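Local coordinates for protein CLPV1 (Pseudomonas aeruginosa, PDB 4UQW) that is a ClpV ATPase of type VI secretion that probably disassembles the contracted TssB-TssC sheath, at residues His93-Gly105 against Tyr118-Ala132. Numbering follows the deposited sequence.
Sequences HVEEAVERGWVYG and YLVIGILKTPSLRHA
L129 pushes its two methyls among H93, E96, A97 and R100, a knob-into-hole contact in the all-helical Clp-type N domain of ClpV1. CD2 lies 3.5 Å from H93 CD2, while CD1 turns to A97 N and the CG atoms of E96 and R100. Farther along, the helical segments 93-105 and 118-124 cross at 104° with their axes 7.4 Å apart at closest approach, made possible by G101 and G122, which bring no side chain between the backbones. G122 CA packs against R100 CB, and G101 CA makes a CA-H...O contact of 3.5 Å with Y118 O. G105 CA lies 3.4 Å from Y118 CD2, close against a ring on which F109 also stacks. Beyond this crossing, Y104 lays one ring face against I121 CG2, a CH-pi contact 28° off the normal, and its OH lies 3.3 Å from K125 CE, the two side chains crossing at about a right angle. A97 CB touches I123 CG1 in the buried part of the contact, where F44 of helix 40-49 also packs on I123. T126 OG1 bonds G122 O within its own segment and sits 3.4 Å from R100 CG. E96, extended beyond CG, accepts a bond from a water at OE1 (2.5 Å), and the same water is hydrogen-bonded to S128 OG, bridging the two segments.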
loop_
_atom_site.group_PDB
_atom_site.type_symbol
_atom_site.label_atom_id
_atom_site.label_comp_id
_atom_site.label_asym_id
_atom_site.label_seq_id
_atom_site.Cartn_x
_atom_site.Cartn_y
_atom_site.Cartn_z
ATOM N N HIS A 93 -4.963 -2.345 -9.095
ATOM C CA HIS A 93 -3.655 -1.981 -8.559
ATOM C C HIS A 93 -3.415 -2.485 -7.158
ATOM O O HIS A 93 -2.253 -2.693 -6.764
ATOM C CB HIS A 93 -3.481 -0.437 -8.590
ATOM C CG HIS A 93 -3.171 0.088 -9.964
ATOM N ND1 HIS A 93 -3.310 1.422 -10.285
ATOM C CD2 HIS A 93 -2.723 -0.531 -11.084
ATOM C CE1 HIS A 93 -2.926 1.607 -11.533
ATOM N NE2 HIS A 93 -2.545 0.446 -12.042
ATOM N N VAL A 94 -4.473 -2.683 -6.352
ATOM C CA VAL A 94 -4.265 -3.192 -5.016
ATOM C C VAL A 94 -3.840 -4.687 -5.134
ATOM O O VAL A 94 -2.857 -5.109 -4.474
ATOM C CB VAL A 94 -5.567 -3.039 -4.187
ATOM C CG1 VAL A 94 -5.530 -3.909 -2.937
ATOM C CG2 VAL A 94 -5.706 -1.570 -3.828
ATOM N N GLU A 95 -4.500 -5.454 -6.010
ATOM C CA GLU A 95 -4.098 -6.869 -6.248
ATOM C C GLU A 95 -2.644 -6.895 -6.730
ATOM O O GLU A 95 -1.841 -7.708 -6.267
ATOM C CB GLU A 95 -4.953 -7.600 -7.307
ATOM C CG GLU A 95 -6.427 -7.691 -6.907
ATOM C CD GLU A 95 -7.220 -8.399 -7.997
ATOM O OE1 GLU A 95 -6.736 -8.537 -9.158
ATOM O OE2 GLU A 95 -8.334 -8.843 -7.734
ATOM N N GLU A 96 -2.335 -6.035 -7.700
ATOM C CA GLU A 96 -0.991 -6.087 -8.270
ATOM C C GLU A 96 0.062 -5.719 -7.246
ATOM O O GLU A 96 1.170 -6.308 -7.205
ATOM C CB GLU A 96 -0.917 -5.104 -9.446
ATOM C CG GLU A 96 0.255 -5.444 -10.355
ATOM C CD GLU A 96 0.338 -4.584 -11.603
ATOM O OE1 GLU A 96 -0.667 -3.863 -11.991
ATOM O OE2 GLU A 96 1.467 -4.629 -12.163
ATOM N N ALA A 97 -0.214 -4.739 -6.403
ATOM C CA ALA A 97 0.765 -4.391 -5.383
ATOM C C ALA A 97 1.009 -5.563 -4.420
ATOM O O ALA A 97 2.151 -5.721 -3.981
ATOM C CB ALA A 97 0.299 -3.101 -4.571
ATOM N N VAL A 98 -0.034 -6.317 -4.058
ATOM C CA VAL A 98 0.216 -7.447 -3.164
ATOM C C VAL A 98 1.103 -8.454 -3.889
ATOM O O VAL A 98 2.046 -8.973 -3.258
ATOM C CB VAL A 98 -1.103 -8.114 -2.722
ATOM C CG1 VAL A 98 -0.797 -9.326 -1.788
ATOM C CG2 VAL A 98 -1.968 -7.107 -1.929
ATOM N N GLU A 99 0.832 -8.745 -5.173
ATOM C CA GLU A 99 1.718 -9.702 -5.891
ATOM C C GLU A 99 3.183 -9.215 -5.875
ATOM O O GLU A 99 4.097 -10.023 -5.615
ATOM C CB GLU A 99 1.212 -9.908 -7.329
ATOM C CG GLU A 99 2.074 -10.928 -8.045
ATOM C CD GLU A 99 1.645 -11.181 -9.474
ATOM O OE1 GLU A 99 0.464 -11.506 -9.712
ATOM O OE2 GLU A 99 2.517 -11.035 -10.296
ATOM N N ARG A 100 3.415 -7.954 -6.230
ATOM C CA ARG A 100 4.793 -7.476 -6.246
ATOM C C ARG A 100 5.397 -7.443 -4.859
ATOM O O ARG A 100 6.601 -7.734 -4.708
ATOM C CB ARG A 100 4.866 -6.074 -6.865
ATOM C CG ARG A 100 4.199 -5.995 -8.244
ATOM C CD ARG A 100 4.691 -7.071 -9.246
ATOM N NE ARG A 100 6.111 -7.084 -9.453
ATOM C CZ ARG A 100 6.717 -8.211 -9.883
ATOM N NH1 ARG A 100 5.965 -9.280 -10.168
ATOM N NH2 ARG A 100 8.011 -8.251 -10.057
ATOM N N GLY A 101 4.608 -7.129 -3.813
ATOM C CA GLY A 101 5.150 -7.198 -2.456
ATOM C C GLY A 101 5.526 -8.617 -2.072
ATOM O O GLY A 101 6.512 -8.790 -1.345
ATOM N N TRP A 102 4.717 -9.587 -2.503
ATOM C CA TRP A 102 5.075 -11.002 -2.277
ATOM C C TRP A 102 6.359 -11.366 -3.017
ATOM O O TRP A 102 7.221 -12.074 -2.431
ATOM C CB TRP A 102 3.930 -11.910 -2.727
ATOM C CG TRP A 102 4.287 -13.397 -2.715
ATOM C CD1 TRP A 102 4.284 -14.226 -3.803
ATOM C CD2 TRP A 102 4.714 -14.207 -1.593
ATOM N NE1 TRP A 102 4.661 -15.520 -3.444
ATOM C CE2 TRP A 102 4.935 -15.512 -2.099
ATOM C CE3 TRP A 102 4.926 -13.947 -0.234
ATOM C CZ2 TRP A 102 5.343 -16.581 -1.301
ATOM C CZ3 TRP A 102 5.360 -15.021 0.579
ATOM C CH2 TRP A 102 5.533 -16.300 0.037
ATOM N N VAL A 103 6.500 -10.980 -4.287
ATOM C CA VAL A 103 7.752 -11.279 -4.986
ATOM C C VAL A 103 8.976 -10.756 -4.282
ATOM O O VAL A 103 9.956 -11.503 -4.075
ATOM C CB VAL A 103 7.687 -10.702 -6.420
ATOM C CG1 VAL A 103 9.090 -10.667 -7.085
ATOM C CG2 VAL A 103 6.681 -11.530 -7.258
ATOM N N TYR A 104 8.954 -9.476 -3.858
ATOM C CA TYR A 104 10.144 -8.958 -3.197
ATOM C C TYR A 104 10.281 -9.487 -1.784
ATOM O O TYR A 104 11.378 -9.851 -1.378
ATOM C CB TYR A 104 10.140 -7.399 -3.245
ATOM C CG TYR A 104 10.564 -6.968 -4.620
ATOM C CD1 TYR A 104 11.933 -6.851 -4.924
ATOM C CD2 TYR A 104 9.634 -6.791 -5.643
ATOM C CE1 TYR A 104 12.338 -6.518 -6.207
ATOM C CE2 TYR A 104 10.027 -6.484 -6.947
ATOM C CZ TYR A 104 11.386 -6.367 -7.214
ATOM O OH TYR A 104 11.828 -6.059 -8.484
ATOM N N GLY A 105 9.193 -9.603 -1.045
ATOM C CA GLY A 105 9.278 -10.145 0.313
ATOM C C GLY A 105 9.839 -11.547 0.338
ATOM O O GLY A 105 10.742 -11.861 1.136
ATOM N N TYR A 118 7.435 -3.944 2.094
ATOM C CA TYR A 118 7.602 -4.716 0.849
ATOM C C TYR A 118 6.580 -4.286 -0.199
ATOM O O TYR A 118 6.873 -4.362 -1.399
ATOM C CB TYR A 118 7.435 -6.225 1.102
ATOM C CG TYR A 118 8.399 -6.799 2.108
ATOM C CD1 TYR A 118 9.552 -6.155 2.472
ATOM C CD2 TYR A 118 8.097 -8.022 2.701
ATOM C CE1 TYR A 118 10.447 -6.722 3.402
ATOM C CE2 TYR A 118 8.971 -8.612 3.633
ATOM C CZ TYR A 118 10.112 -7.944 3.988
ATOM O OH TYR A 118 10.952 -8.469 4.960
ATOM N N LEU A 119 5.381 -3.863 0.221
ATOM C CA LEU A 119 4.443 -3.289 -0.735
ATOM C C LEU A 119 5.030 -2.036 -1.387
ATOM O O LEU A 119 4.924 -1.862 -2.601
ATOM C CB LEU A 119 3.107 -2.879 -0.097
ATOM C CG LEU A 119 2.343 -3.996 0.588
ATOM C CD1 LEU A 119 1.193 -3.372 1.415
ATOM C CD2 LEU A 119 1.722 -4.947 -0.459
ATOM N N VAL A 120 5.694 -1.192 -0.599
ATOM C CA VAL A 120 6.302 -0.002 -1.191
ATOM C C VAL A 120 7.382 -0.384 -2.204
ATOM O O VAL A 120 7.406 0.174 -3.303
ATOM C CB VAL A 120 6.899 0.875 -0.064
ATOM C CG1 VAL A 120 7.667 2.069 -0.649
ATOM C CG2 VAL A 120 5.752 1.425 0.790
ATOM N N ILE A 121 8.269 -1.341 -1.878
ATOM C CA ILE A 121 9.302 -1.733 -2.805
ATOM C C ILE A 121 8.680 -2.312 -4.068
ATOM O O ILE A 121 9.089 -1.950 -5.188
ATOM C CB ILE A 121 10.236 -2.777 -2.165
ATOM C CG1 ILE A 121 11.093 -2.073 -1.101
ATOM C CG2 ILE A 121 11.130 -3.460 -3.229
ATOM C CD1 ILE A 121 11.801 -3.080 -0.154
ATOM N N GLY A 122 7.685 -3.182 -3.930
ATOM C CA GLY A 122 7.103 -3.803 -5.119
ATOM C C GLY A 122 6.457 -2.741 -6.032
ATOM O O GLY A 122 6.530 -2.815 -7.276
ATOM N N ILE A 123 5.777 -1.772 -5.417
ATOM C CA ILE A 123 5.218 -0.662 -6.197
ATOM C C ILE A 123 6.295 0.143 -6.926
ATOM O O ILE A 123 6.158 0.464 -8.100
ATOM C CB ILE A 123 4.360 0.232 -5.231
ATOM C CG1 ILE A 123 3.047 -0.476 -4.859
ATOM C CG2 ILE A 123 4.053 1.637 -5.852
ATOM C CD1 ILE A 123 2.297 0.168 -3.627
ATOM N N LEU A 124 7.367 0.485 -6.220
ATOM C CA LEU A 124 8.399 1.300 -6.861
ATOM C C LEU A 124 9.083 0.591 -8.007
ATOM O O LEU A 124 9.562 1.236 -8.956
ATOM C CB LEU A 124 9.473 1.754 -5.840
ATOM C CG LEU A 124 8.951 2.713 -4.758
ATOM C CD1 LEU A 124 10.001 2.905 -3.649
ATOM C CD2 LEU A 124 8.500 4.045 -5.386
ATOM N N LYS A 125 9.129 -0.733 -7.946
ATOM C CA LYS A 125 9.758 -1.520 -9.004
ATOM C C LYS A 125 8.881 -1.839 -10.189
ATOM O O LYS A 125 9.350 -2.482 -11.129
ATOM C CB LYS A 125 10.272 -2.817 -8.419
ATOM C CG LYS A 125 11.406 -2.657 -7.440
ATOM C CD LYS A 125 12.696 -2.152 -8.101
ATOM C CE LYS A 125 13.350 -3.216 -9.013
ATOM N NZ LYS A 125 14.657 -2.662 -9.557
ATOM N N THR A 126 7.636 -1.384 -10.185
ATOM C CA THR A 126 6.702 -1.675 -11.275
ATOM C C THR A 126 6.270 -0.326 -11.854
ATOM O O THR A 126 5.575 0.366 -11.159
ATOM C CB THR A 126 5.491 -2.425 -10.741
ATOM O OG1 THR A 126 5.933 -3.596 -10.009
ATOM C CG2 THR A 126 4.512 -2.823 -11.892
ATOM N N PRO A 127 6.638 0.008 -13.087
ATOM C CA PRO A 127 6.388 1.391 -13.523
ATOM C C PRO A 127 4.941 1.873 -13.443
ATOM O O PRO A 127 4.701 3.029 -13.029
ATOM C CB PRO A 127 6.868 1.359 -14.963
ATOM C CG PRO A 127 8.029 0.370 -14.894
ATOM C CD PRO A 127 7.581 -0.713 -13.954
ATOM N N SER A 128 3.986 1.021 -13.797
ATOM C CA SER A 128 2.572 1.458 -13.715
ATOM C C SER A 128 2.121 1.734 -12.280
ATOM O O SER A 128 1.331 2.690 -12.023
ATOM C CB SER A 128 1.666 0.412 -14.339
ATOM O OG SER A 128 1.830 -0.813 -13.653
ATOM N N LEU A 129 2.606 0.952 -11.309
ATOM C CA LEU A 129 2.249 1.178 -9.903
ATOM C C LEU A 129 2.976 2.384 -9.361
ATOM O O LEU A 129 2.372 3.171 -8.636
ATOM C CB LEU A 129 2.590 -0.075 -9.035
ATOM C CG LEU A 129 1.851 -1.316 -9.504
ATOM C CD1 LEU A 129 2.277 -2.454 -8.577
ATOM C CD2 LEU A 129 0.310 -1.152 -9.441
ATOM N N ARG A 130 4.226 2.583 -9.765
ATOM C CA ARG A 130 4.955 3.748 -9.270
ATOM C C ARG A 130 4.294 5.036 -9.801
ATOM O O ARG A 130 4.194 6.022 -9.054
ATOM C CB ARG A 130 6.430 3.668 -9.677
ATOM C CG ARG A 130 7.205 4.930 -9.245
ATOM C CD ARG A 130 8.671 4.881 -9.584
ATOM N NE ARG A 130 8.949 4.113 -10.791
ATOM C CZ ARG A 130 9.032 4.617 -12.019
ATOM N NH1 ARG A 130 8.841 5.919 -12.219
ATOM N NH2 ARG A 130 9.312 3.816 -13.047
ATOM N N HIS A 131 3.782 4.983 -11.024
ATOM C CA HIS A 131 3.128 6.163 -11.596
ATOM C C HIS A 131 1.833 6.439 -10.859
ATOM O O HIS A 131 1.477 7.629 -10.585
ATOM C CB HIS A 131 2.908 5.942 -13.115
ATOM C CG HIS A 131 2.143 7.023 -13.799
ATOM N ND1 HIS A 131 2.690 8.253 -14.088
ATOM C CD2 HIS A 131 0.871 7.049 -14.267
ATOM C CE1 HIS A 131 1.784 8.996 -14.703
ATOM N NE2 HIS A 131 0.672 8.287 -14.823
ATOM N N ALA A 132 1.115 5.368 -10.512
ATOM C CA ALA A 132 -0.108 5.581 -9.721
ATOM C C ALA A 132 0.183 6.208 -8.372
ATOM O O ALA A 132 -0.511 7.123 -7.915
ATOM C CB ALA A 132 -0.858 4.245 -9.542
HETATM O O HOH W 1 -0.359 -2.417 -14.066
#